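Local coordinates for protein methyltransferase (PDB 2ESR) that probably transfers methyl groups from S-adenosylmethionine to a nucleic acid substrate, as a Rossmann-like methyltransferase, at residues N24-G27 against P28-G32; E156-G160 against I161-T165. All coordinates share one frame; numbering follows the deposited sequence.

Contact 1: N24-G27 against P28-G32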
loop_
_atom_site.group_PDB
_atom_site.type_symbol
_atom_site.label_atom_id
_atom_site.label_comp_id
_atom_site.label_asym_id
_atom_site.label_seq_id
_atom_site.Cartn_x
_atom_site.Cartn_y
_atom_site.Cartn_z
ATOM N N ASN A 24 24.807 -4.536 0.290
ATOM C CA ASN A 24 25.975 -4.453 1.158
ATOM C C ASN A 24 26.314 -2.976 1.304
ATOM O O ASN A 24 27.002 -2.567 2.239
ATOM C CB ASN A 24 27.168 -5.207 0.560
ATOM C CG ASN A 24 27.055 -6.703 0.741
ATOM O OD1 ASN A 24 26.560 -7.174 1.766
ATOM N ND2 ASN A 24 27.528 -7.463 -0.244
HETATM N N MSE A 25 25.811 -2.178 0.372
HETATM C CA MSE A 25 26.041 -0.739 0.389
HETATM C C MSE A 25 25.114 -0.035 1.367
HETATM O O MSE A 25 25.532 0.861 2.103
HETATM C CB MSE A 25 25.786 -0.137 -0.992
HETATM C CG MSE A 25 26.770 -0.497 -2.071
HETATM SE SE MSE A 25 26.209 0.341 -3.726
HETATM C CE MSE A 25 26.420 2.195 -3.220
ATOM N N ILE A 26 23.848 -0.445 1.363
ATOM C CA ILE A 26 22.834 0.182 2.201
ATOM C C ILE A 26 22.322 -0.630 3.378
ATOM O O ILE A 26 21.638 -0.090 4.244
ATOM C CB ILE A 26 21.606 0.565 1.366
ATOM C CG1 ILE A 26 20.937 -0.707 0.833
ATOM C CG2 ILE A 26 22.023 1.467 0.214
ATOM C CD1 ILE A 26 19.600 -0.462 0.162
ATOM N N GLY A 27 22.626 -1.922 3.404
ATOM C CA GLY A 27 22.159 -2.754 4.498
ATOM C C GLY A 27 23.275 -3.250 5.399
ATOM O O GLY A 27 23.922 -2.450 6.080
ATOM N N PRO A 28 23.542 -4.566 5.425
ATOM C CA PRO A 28 22.890 -5.655 4.689
ATOM C C PRO A 28 21.578 -6.137 5.303
ATOM O O PRO A 28 20.909 -7.000 4.744
ATOM C CB PRO A 28 23.962 -6.742 4.681
ATOM C CG PRO A 28 24.603 -6.559 6.004
ATOM C CD PRO A 28 24.761 -5.056 6.094
ATOM N N TYR A 29 21.230 -5.599 6.467
ATOM C CA TYR A 29 19.977 -5.954 7.123
ATOM C C TYR A 29 19.298 -4.661 7.550
ATOM O O TYR A 29 19.948 -3.624 7.660
ATOM C CB TYR A 29 20.219 -6.846 8.354
ATOM C CG TYR A 29 21.117 -6.219 9.394
ATOM C CD1 TYR A 29 22.503 -6.272 9.265
ATOM C CD2 TYR A 29 20.582 -5.529 10.481
ATOM C CE1 TYR A 29 23.337 -5.655 10.189
ATOM C CE2 TYR A 29 21.409 -4.903 11.415
ATOM C CZ TYR A 29 22.784 -4.970 11.260
ATOM O OH TYR A 29 23.609 -4.344 12.163
ATOM N N PHE A 30 17.992 -4.722 7.792
ATOM C CA PHE A 30 17.236 -3.548 8.217
ATOM C C PHE A 30 16.361 -3.940 9.399
ATOM O O PHE A 30 15.986 -5.100 9.531
ATOM C CB PHE A 30 16.332 -3.051 7.086
ATOM C CG PHE A 30 17.038 -2.841 5.781
ATOM C CD1 PHE A 30 17.798 -1.698 5.557
ATOM C CD2 PHE A 30 16.936 -3.788 4.769
ATOM C CE1 PHE A 30 18.444 -1.503 4.338
ATOM C CE2 PHE A 30 17.578 -3.605 3.551
ATOM C CZ PHE A 30 18.333 -2.459 3.335
ATOM N N ASN A 31 16.033 -2.978 10.257
ATOM C CA ASN A 31 15.172 -3.265 11.399
ATOM C C ASN A 31 13.789 -2.635 11.237
ATOM O O ASN A 31 13.313 -1.919 12.117
ATOM C CB ASN A 31 15.813 -2.781 12.701
ATOM C CG ASN A 31 16.974 -3.651 13.129
ATOM O OD1 ASN A 31 18.095 -3.493 12.653
ATOM N ND2 ASN A 31 16.705 -4.590 14.027
ATOM N N GLY A 32 13.151 -2.912 10.104
ATOM C CA GLY A 32 11.825 -2.375 9.848
ATOM C C GLY A 32 11.828 -1.066 9.081
ATOM O O GLY A 32 12.865 -0.412 8.955
#
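The ring of Phe30 turns back to meet Ile26, the last residue of helix 19-26, so two side chains four residues apart become neighbours. Its outer carbons do the touching: Phe30 CZ lies 4.0 Å from Ile26 CD1, while Phe30 CE1 comes 3.5 Å from Ile26 O and 3.9 Å from Gly27 CA, both met obliquely. Two torsions make this possible. Ile26 places CG1 between its own backbone N and carbonyl carbon (chi1 65°) and then runs on extended, so that both CG1 and CD1 lie beside Phe30 CZ; Phe30 sets CG opposite its carbonyl carbon (chi1 -52°), which turns the ring back along the chain. Between them the backbone leaves helical geometry at Gly27 and passes through a cis peptide, bringing Gly27 CA and Pro28 CA to 3.0 Å. The proline ring crosses Asn24 at about a right angle, with Asn24 OD1 3.9 Å from Pro28 CB, a loose contact. Arg52 bonds to Pro28 O through NH1 and pairs with Phe30 through its backbone. Ile26 and Phe30 both continue onto Leu103 and Met133 of the central sheet. The whole is a helix C-terminus followed by a cis-proline, on the way to strand 34-38 of a Rossmann-like methyltransferase fold.

Contact 2: E156-G160 against I161-T165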
loop_
_atom_site.group_PDB
_atom_site.type_symbol
_atom_site.label_atom_id
_atom_site.label_comp_id
_atom_site.label_asym_id
_atom_site.label_seq_id
_atom_site.Cartn_x
_atom_site.Cartn_y
_atom_site.Cartn_z
ATOM N N GLU A 156 28.300 6.149 -4.053
ATOM C CA GLU A 156 28.135 5.907 -5.471
ATOM C C GLU A 156 29.162 4.854 -5.836
ATOM O O GLU A 156 30.351 5.004 -5.544
ATOM C CB GLU A 156 28.341 7.197 -6.267
ATOM C CG GLU A 156 29.655 7.907 -6.007
ATOM C CD GLU A 156 29.596 9.378 -6.385
ATOM O OE1 GLU A 156 29.110 9.690 -7.495
ATOM O OE2 GLU A 156 30.035 10.219 -5.569
ATOM N N LYS A 157 28.698 3.766 -6.433
ATOM C CA LYS A 157 29.595 2.688 -6.817
ATOM C C LYS A 157 29.272 2.203 -8.215
ATOM O O LYS A 157 28.107 2.079 -8.590
ATOM C CB LYS A 157 29.485 1.522 -5.830
ATOM C CG LYS A 157 30.441 0.372 -6.128
ATOM C CD LYS A 157 30.476 -0.637 -4.987
ATOM C CE LYS A 157 31.443 -1.777 -5.287
ATOM N NZ LYS A 157 32.833 -1.292 -5.542
ATOM N N ILE A 158 30.319 1.939 -8.984
ATOM C CA ILE A 158 30.163 1.461 -10.345
ATOM C C ILE A 158 30.685 0.037 -10.430
ATOM O O ILE A 158 31.815 -0.240 -10.036
ATOM C CB ILE A 158 30.967 2.326 -11.344
ATOM C CG1 ILE A 158 30.433 3.759 -11.344
ATOM C CG2 ILE A 158 30.898 1.713 -12.737
ATOM C CD1 ILE A 158 31.176 4.700 -12.285
ATOM N N TYR A 159 29.848 -0.870 -10.915
ATOM C CA TYR A 159 30.265 -2.253 -11.091
ATOM C C TYR A 159 29.511 -2.902 -12.231
ATOM O O TYR A 159 28.302 -2.712 -12.385
ATOM C CB TYR A 159 30.121 -3.065 -9.797
ATOM C CG TYR A 159 28.957 -2.718 -8.899
ATOM C CD1 TYR A 159 29.126 -2.698 -7.514
ATOM C CD2 TYR A 159 27.687 -2.458 -9.412
ATOM C CE1 TYR A 159 28.067 -2.430 -6.659
ATOM C CE2 TYR A 159 26.611 -2.188 -8.559
ATOM C CZ TYR A 159 26.816 -2.178 -7.183
ATOM O OH TYR A 159 25.782 -1.925 -6.313
ATOM N N GLY A 160 30.241 -3.663 -13.038
ATOM C CA GLY A 160 29.629 -4.302 -14.182
ATOM C C GLY A 160 29.238 -3.189 -15.127
ATOM O O GLY A 160 30.056 -2.328 -15.446
ATOM N N ILE A 161 27.987 -3.184 -15.565
ATOM C CA ILE A 161 27.525 -2.148 -16.476
ATOM C C ILE A 161 26.479 -1.278 -15.793
ATOM O O ILE A 161 25.540 -0.801 -16.428
ATOM C CB ILE A 161 26.916 -2.754 -17.750
ATOM C CG1 ILE A 161 25.730 -3.649 -17.390
ATOM C CG2 ILE A 161 27.978 -3.552 -18.500
ATOM C CD1 ILE A 161 24.998 -4.192 -18.596
ATOM N N SER A 162 26.647 -1.072 -14.495
ATOM C CA SER A 162 25.694 -0.258 -13.760
ATOM C C SER A 162 26.350 0.589 -12.687
ATOM O O SER A 162 27.504 0.383 -12.308
ATOM C CB SER A 162 24.632 -1.148 -13.115
ATOM O OG SER A 162 25.198 -1.932 -12.084
ATOM N N LYS A 163 25.594 1.556 -12.197
ATOM C CA LYS A 163 26.080 2.423 -11.148
ATOM C C LYS A 163 24.949 2.629 -10.164
ATOM O O LYS A 163 23.796 2.830 -10.565
ATOM C CB LYS A 163 26.525 3.774 -11.716
ATOM C CG LYS A 163 27.057 4.711 -10.641
ATOM C CD LYS A 163 27.729 5.946 -11.222
ATOM C CE LYS A 163 26.738 6.888 -11.862
ATOM N NZ LYS A 163 27.434 8.131 -12.314
ATOM N N VAL A 164 25.278 2.548 -8.879
ATOM C CA VAL A 164 24.299 2.757 -7.829
ATOM C C VAL A 164 24.693 4.025 -7.092
ATOM O O VAL A 164 25.834 4.178 -6.656
ATOM C CB VAL A 164 24.258 1.587 -6.821
ATOM C CG1 VAL A 164 23.349 1.946 -5.651
ATOM C CG2 VAL A 164 23.742 0.327 -7.506
ATOM N N THR A 165 23.744 4.940 -6.983
ATOM C CA THR A 165 23.967 6.203 -6.299
ATOM C C THR A 165 22.932 6.284 -5.185
ATOM O O THR A 165 21.743 6.072 -5.418
ATOM C CB THR A 165 23.757 7.391 -7.255
ATOM O OG1 THR A 165 24.632 7.262 -8.385
ATOM C CG2 THR A 165 24.054 8.711 -6.547
HETATM O O HOH W 1 26.402 9.159 -9.079
#
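Tyr159 and Ser162 close a tight hairpin in which one carbonyl serves two donors. Tyr159 O accepts Ser162 N at 3.1 Å, from a donor well out of the carbonyl plane. Ser162 OG reaches the same Tyr159 O at 3.2 Å, much straighter along the C=O. The hydroxyl gets there because chi1 of 68° sets OG between the backbone N and carbonyl carbon of Ser162; it also lies at the edge of the Tyr159 ring, in its plane. The return bond, Tyr159 N to Ser162 O, measures 3.0 Å. One hydrogen-bonded pair further on, Lys157 and Val164 exchange both backbone bonds, each 2.9 Å from N to O. At the far end a water donates to Glu156 OE1 and is 2.7 Å from Thr165 OG1, bridging the strands. Lys163 lays CD against Ile158 CG1, a tight 3.5 Å, and its NZ goes on to bond Val142 O. Gly160 and Ile161 form the two-residue turn, with backbone angles near type II'. Helix 19-26 covers the face bearing Tyr159 and Val164; on the other face Ile158 touches Lys140 and Lys163 touches Leu143, while strand 162-169 pairs onward with strand 132-139 in the sheet.

How the contacts relate
Both contacts are between chain neighbours, but only contact 2 reverses the chain; contact 1 is where a helix gives way to a loop. Contact 1 has one apolar pair, Ile26 and Phe30, and no polar bond between its segments, whereas contact 2 is a regular hairpin held by paired backbone bonds. Each is partly buried, with a buried side turned to the fold: Ile26 toward the central strands, Val164 toward helix 19-26. Met25, present as selenomethionine, joins them, its SE 3.5 Å from Tyr159 OH and 3.8 Å from Val164 CG1, although the centres lie about 18 Å apart. The helix that ends in contact 1 thus packs on the hairpin end of the sheet, an arrangement characteristic of class I methyltransferases.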